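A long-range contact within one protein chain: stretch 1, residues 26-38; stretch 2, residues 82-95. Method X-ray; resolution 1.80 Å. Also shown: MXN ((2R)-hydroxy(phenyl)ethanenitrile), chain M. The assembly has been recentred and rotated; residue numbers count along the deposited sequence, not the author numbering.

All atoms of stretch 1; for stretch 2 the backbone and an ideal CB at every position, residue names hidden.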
# COMPACT_ATOMS: atom_id res chain seq x y z
N GLN A 26 3.31 -4.76 -20.29
CA GLN A 26 2.93 -6.16 -20.40
C GLN A 26 2.93 -6.87 -19.03
O GLN A 26 2.01 -7.65 -18.73
CB GLN A 26 3.87 -6.89 -21.38
CG GLN A 26 3.45 -8.32 -21.71
CD GLN A 26 2.07 -8.37 -22.32
OE1 GLN A 26 1.86 -7.84 -23.41
NE2 GLN A 26 1.11 -8.97 -21.62
N ILE A 27 3.94 -6.60 -18.21
CA ILE A 27 4.06 -7.23 -16.91
C ILE A 27 2.84 -6.85 -16.05
O ILE A 27 2.26 -7.71 -15.38
CB ILE A 27 5.38 -6.84 -16.21
CG1 ILE A 27 6.56 -7.55 -16.90
CG2 ILE A 27 5.37 -7.25 -14.74
CD1 ILE A 27 7.90 -6.93 -16.52
N ILE A 28 2.46 -5.59 -16.11
CA ILE A 28 1.33 -5.08 -15.34
C ILE A 28 0.02 -5.69 -15.86
O ILE A 28 -0.85 -6.05 -15.05
CB ILE A 28 1.31 -3.54 -15.33
CG1 ILE A 28 2.52 -3.03 -14.53
CG2 ILE A 28 0.02 -3.03 -14.70
CD1 ILE A 28 2.84 -1.56 -14.75
N ALA A 29 -0.10 -5.83 -17.17
CA ALA A 29 -1.28 -6.49 -17.75
C ALA A 29 -1.37 -7.96 -17.32
O ALA A 29 -2.46 -8.44 -17.01
CB ALA A 29 -1.30 -6.37 -19.26
N ASP A 30 -0.23 -8.65 -17.31
CA ASP A 30 -0.15 -10.05 -16.87
C ASP A 30 -0.57 -10.18 -15.40
O ASP A 30 -1.24 -11.12 -15.02
CB ASP A 30 1.28 -10.61 -17.04
CG ASP A 30 1.70 -10.78 -18.51
OD1 ASP A 30 0.87 -10.63 -19.42
OD2 ASP A 30 2.90 -11.08 -18.76
N TYR A 31 -0.16 -9.21 -14.59
CA TYR A 31 -0.50 -9.19 -13.17
C TYR A 31 -2.03 -9.08 -13.00
O TYR A 31 -2.63 -9.91 -12.33
CB TYR A 31 0.19 -8.02 -12.49
CG TYR A 31 0.22 -7.99 -10.99
CD1 TYR A 31 -0.44 -8.92 -10.19
CD2 TYR A 31 0.92 -6.97 -10.35
CE1 TYR A 31 -0.40 -8.83 -8.80
CE2 TYR A 31 0.96 -6.88 -8.98
CZ TYR A 31 0.30 -7.80 -8.21
OH TYR A 31 0.38 -7.71 -6.84
N GLY A 32 -2.62 -8.09 -13.63
CA GLY A 32 -4.08 -7.87 -13.56
C GLY A 32 -4.89 -9.07 -14.04
O GLY A 32 -5.90 -9.43 -13.43
N ASN A 33 -4.41 -9.71 -15.09
CA ASN A 33 -5.05 -10.90 -15.66
C ASN A 33 -5.10 -12.13 -14.73
O ASN A 33 -5.94 -13.04 -14.92
CB ASN A 33 -4.38 -11.26 -16.98
CG ASN A 33 -5.14 -12.31 -17.76
OD1 ASN A 33 -6.35 -12.18 -17.97
ND2 ASN A 33 -4.46 -13.37 -18.15
N LEU A 34 -4.24 -12.17 -13.70
CA LEU A 34 -4.33 -13.22 -12.69
C LEU A 34 -5.69 -13.31 -12.02
O LEU A 34 -6.07 -14.40 -11.62
CB LEU A 34 -3.25 -13.10 -11.61
CG LEU A 34 -1.82 -13.47 -12.01
CD1 LEU A 34 -0.86 -13.16 -10.86
CD2 LEU A 34 -1.70 -14.93 -12.40
N GLN A 35 -6.43 -12.20 -11.90
CA GLN A 35 -7.76 -12.27 -11.30
C GLN A 35 -8.84 -12.97 -12.18
O GLN A 35 -9.87 -13.41 -11.65
CB GLN A 35 -8.20 -10.89 -10.79
CG GLN A 35 -8.73 -9.93 -11.82
CD GLN A 35 -8.70 -8.50 -11.31
OE1 GLN A 35 -9.14 -8.21 -10.18
NE2 GLN A 35 -8.18 -7.60 -12.15
N ASN A 36 -8.60 -13.09 -13.48
CA ASN A 36 -9.51 -13.83 -14.36
C ASN A 36 -9.26 -15.33 -14.31
O ASN A 36 -10.16 -16.11 -14.62
CB ASN A 36 -9.38 -13.32 -15.79
CG ASN A 36 -9.72 -11.86 -15.89
OD1 ASN A 36 -10.84 -11.46 -15.60
ND2 ASN A 36 -8.75 -11.05 -16.26
N ILE A 37 -8.05 -15.72 -13.95
CA ILE A 37 -7.75 -17.12 -13.67
C ILE A 37 -8.14 -17.39 -12.21
O ILE A 37 -8.94 -18.28 -11.94
CB ILE A 37 -6.25 -17.46 -13.83
CG1 ILE A 37 -5.73 -17.02 -15.21
CG2 ILE A 37 -6.03 -18.95 -13.61
CD1 ILE A 37 -4.23 -16.83 -15.25
N ALA A 38 -7.55 -16.62 -11.30
CA ALA A 38 -7.74 -16.77 -9.85
C ALA A 38 -9.09 -16.25 -9.39
O ALA A 38 -9.30 -15.03 -9.36
CB ALA A 38 -6.64 -16.03 -9.09
N UNK A 82 -0.16 -22.57 -10.13
CA UNK A 82 0.68 -22.48 -11.33
C UNK A 82 0.67 -21.13 -12.05
O UNK A 82 1.74 -20.66 -12.42
CB UNK A 82 0.24 -23.56 -12.32
N UNK A 83 -0.49 -20.47 -12.23
CA UNK A 83 -0.43 -19.15 -12.87
C UNK A 83 0.40 -18.10 -12.09
O UNK A 83 1.13 -17.32 -12.70
CB UNK A 83 -1.85 -18.62 -13.06
N UNK A 84 0.27 -18.11 -10.77
CA UNK A 84 1.03 -17.20 -9.91
C UNK A 84 2.51 -17.51 -9.98
O UNK A 84 3.32 -16.59 -10.05
CB UNK A 84 0.54 -17.29 -8.46
N UNK A 85 2.88 -18.79 -9.98
CA UNK A 85 4.30 -19.14 -10.06
C UNK A 85 4.90 -18.73 -11.40
O UNK A 85 6.05 -18.31 -11.46
CB UNK A 85 4.49 -20.64 -9.84
N UNK A 86 4.12 -18.86 -12.48
CA UNK A 86 4.59 -18.43 -13.79
C UNK A 86 4.76 -16.92 -13.85
O UNK A 86 5.74 -16.45 -14.42
CB UNK A 86 3.62 -18.89 -14.88
N UNK A 87 3.82 -16.18 -13.28
CA UNK A 87 3.94 -14.73 -13.21
C UNK A 87 5.15 -14.30 -12.37
O UNK A 87 5.85 -13.36 -12.73
CB UNK A 87 2.66 -14.13 -12.63
N UNK A 88 5.43 -15.01 -11.27
CA UNK A 88 6.56 -14.68 -10.38
C UNK A 88 7.90 -14.70 -11.11
O UNK A 88 8.79 -13.92 -10.79
CB UNK A 88 6.61 -15.66 -9.21
N UNK A 89 8.02 -15.60 -12.09
CA UNK A 89 9.23 -15.71 -12.91
C UNK A 89 9.52 -14.46 -13.74
O UNK A 89 10.68 -14.16 -14.02
CB UNK A 89 9.11 -16.92 -13.84
N UNK A 90 8.47 -13.75 -14.14
CA UNK A 90 8.68 -12.48 -14.82
C UNK A 90 8.64 -11.29 -13.88
O UNK A 90 9.39 -10.36 -14.09
CB UNK A 90 7.63 -12.30 -15.92
N UNK A 91 7.81 -11.33 -12.84
CA UNK A 91 7.63 -10.15 -12.00
C UNK A 91 8.82 -9.83 -11.09
O UNK A 91 9.31 -8.72 -11.12
CB UNK A 91 6.38 -10.34 -11.14
N UNK A 92 9.25 -10.80 -10.28
CA UNK A 92 10.30 -10.51 -9.28
C UNK A 92 11.64 -10.12 -9.91
O UNK A 92 12.26 -9.16 -9.46
CB UNK A 92 10.51 -11.73 -8.38
N UNK A 93 12.06 -10.81 -11.00
CA UNK A 93 13.31 -10.38 -11.67
C UNK A 93 13.22 -9.01 -12.34
O UNK A 93 14.27 -8.35 -12.54
CB UNK A 93 13.71 -11.41 -12.72
N UNK A 94 12.00 -8.55 -12.66
CA UNK A 94 11.79 -7.22 -13.24
C UNK A 94 11.85 -6.08 -12.21
O UNK A 94 11.90 -4.91 -12.60
CB UNK A 94 10.44 -7.19 -13.95
N UNK A 95 11.86 -6.42 -10.92
CA UNK A 95 11.84 -5.44 -9.83
C UNK A 95 13.25 -5.01 -9.46
O UNK A 95 14.08 -5.84 -9.04
CB UNK A 95 11.13 -6.01 -8.60
C1 MXN M . 2.57 -11.40 -6.90
C2 MXN M . 3.83 -11.84 -7.31
C3 MXN M . 3.98 -13.09 -7.91
C4 MXN M . 2.87 -13.89 -8.11
C5 MXN M . 1.61 -13.47 -7.70
C6 MXN M . 1.45 -12.23 -7.10
C7 MXN M . 2.47 -10.08 -6.23
C8 MXN M . 3.30 -10.19 -5.00
N9 MXN M . 3.94 -10.29 -4.04
O10 MXN M . 1.11 -9.78 -5.88

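Two helices run almost exactly antiparallel here, their axes 10.4 Å apart at closest approach and 176° between their directions, so the contact repeats about once a turn. Stretch 1 offers Ile27, Asp30, Tyr31, Leu34 and Ile37, and beside them lies the phenyl ring of the bound MXN.

Position 82 has nothing of stretch 1 near its CB. With phi at -58° in the first turn of the helix, it admits almost anything, proline included; the residue is Pro82.

Position 83 points toward stretch 1, its ideal CB 3.7 Å from Ile37 CD1 and 3.8 Å from Leu34 CD2. That leaves room for a compact apolar group such as alanine, valine or proline, and phi of -62° permits the last. Pro83 fills it: its CG lies 3.6 Å from Ile37 CG2 and its CB 3.8 Å from Leu34 CD2, apolar packing at this end of the contact.

Position 84 points sideways, 5.0 Å from Leu34 CD1, and its CB is also close to the MXN ring. Something small suits it, and it is Ala84, whose carbonyl O comes 3.4 Å from MXN C4.

Positions 85 and 86 reach nothing in stretch 1, so polar or apolar residues would serve equally. They are Leu85 and Glu86; the end of Glu86 leads away.

Position 87 is the centre. Its CB points toward stretch 1, 4.1 Å from Leu34 CD1, and ahead of it opens a hollow between Ile27, Asp30, Tyr31 and Leu34. Leucine or methionine could enter, but a flat ring would use the length of the hollow better. Phe87 takes it as a knob in a hole, with chi1 t. Its CZ packs 3.3 Å from Tyr31 CB, CD2 lies 3.8 Å from Leu34 CD1, and its edge meets the backbone, CE1 being 3.3 Å from Ile27 O. The Tyr31 and Phe87 rings are near parallel but slid apart.

Positions 88 and 89 leave stretch 1 behind. With MXN near by, a small apolar residue fits easily at the first; it is Ala88, its CB 3.9 Å from MXN C3. The second is free, and Lys89 forms a salt bridge with Glu86, Lys89 NZ to Glu86 OE2 3.3 Å, whose hydrogen bond is weak.

Position 90 points toward Ile27 and Asp30. Opposite a carboxylate, lysine, arginine or glutamine would be the usual guess. Instead it is Glu90, whose OE2 stands 2.5 Å from Asp30 OD2, so close that one acid probably holds a proton.

Position 91 points sideways, with its CB 4.8 Å from Ile27 CG2; a long apolar chain could swing back. Phe91 does so, CD1 reaching 3.7 Å from Ile27 CG2, while the Tyr31 edge turns toward its face.

Positions 92 and 93 lie beyond reach of stretch 1, so many residues would do, an apolar or aromatic one suiting 92 beside MXN. Phe92 turns to the ligand, its CZ 3.5 Å from MXN C2; Pro93 suits phi of -66°.

Position 94 has its ideal CB only 3.6 Å from Ile27 CD1, which favours a small residue: Ala94. Position 95, extended and out of reach, could take many residues; it is Cys95.

Stretch 2 82-95: PPALEFAKEFFPAC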
# COMPACT_ATOMS: atom_id res chain seq x y z
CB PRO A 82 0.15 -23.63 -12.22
CG PRO A 82 -0.42 -24.60 -11.25
CD PRO A 82 -1.06 -23.74 -10.18
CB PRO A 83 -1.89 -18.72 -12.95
CG PRO A 83 -2.67 -19.99 -12.90
CD PRO A 83 -1.89 -20.91 -12.03
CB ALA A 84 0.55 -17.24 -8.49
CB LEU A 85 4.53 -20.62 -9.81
CG LEU A 85 4.21 -21.16 -8.42
CD1 LEU A 85 4.26 -22.68 -8.47
CD2 LEU A 85 5.15 -20.63 -7.36
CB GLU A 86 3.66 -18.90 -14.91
CG GLU A 86 3.72 -20.41 -15.14
CD GLU A 86 5.13 -20.91 -15.45
OE1 GLU A 86 5.68 -20.51 -16.49
OE2 GLU A 86 5.70 -21.70 -14.66
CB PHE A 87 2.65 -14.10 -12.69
CG PHE A 87 2.73 -12.61 -12.57
CD1 PHE A 87 2.84 -11.83 -13.71
CD2 PHE A 87 2.76 -11.99 -11.33
CE1 PHE A 87 2.97 -10.46 -13.62
CE2 PHE A 87 2.88 -10.62 -11.22
CZ PHE A 87 2.98 -9.85 -12.37
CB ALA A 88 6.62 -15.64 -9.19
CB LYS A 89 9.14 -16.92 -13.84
CG LYS A 89 9.19 -18.25 -13.12
CD LYS A 89 8.99 -19.40 -14.09
CE LYS A 89 8.92 -20.70 -13.32
NZ LYS A 89 8.99 -21.88 -14.21
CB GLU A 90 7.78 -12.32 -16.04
CG GLU A 90 6.33 -12.03 -15.80
CD GLU A 90 5.63 -11.45 -17.04
OE1 GLU A 90 6.17 -11.48 -18.17
OE2 GLU A 90 4.53 -10.93 -16.88
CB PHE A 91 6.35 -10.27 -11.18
CG PHE A 91 6.04 -9.04 -10.40
CD1 PHE A 91 5.69 -7.86 -11.06
CD2 PHE A 91 6.10 -9.04 -9.01
CE1 PHE A 91 5.41 -6.70 -10.34
CE2 PHE A 91 5.82 -7.90 -8.29
CZ PHE A 91 5.47 -6.74 -8.95
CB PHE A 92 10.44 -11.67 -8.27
CG PHE A 92 9.22 -11.84 -7.39
CD1 PHE A 92 8.75 -10.78 -6.62
CD2 PHE A 92 8.55 -13.05 -7.33
CE1 PHE A 92 7.61 -10.91 -5.84
CE2 PHE A 92 7.42 -13.21 -6.53
CZ PHE A 92 6.95 -12.13 -5.78
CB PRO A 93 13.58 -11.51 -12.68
CG PRO A 93 12.87 -12.70 -12.08
CD PRO A 93 11.58 -12.09 -11.55
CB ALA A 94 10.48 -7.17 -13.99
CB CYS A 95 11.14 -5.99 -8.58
SG CYS A 95 9.38 -6.33 -8.73
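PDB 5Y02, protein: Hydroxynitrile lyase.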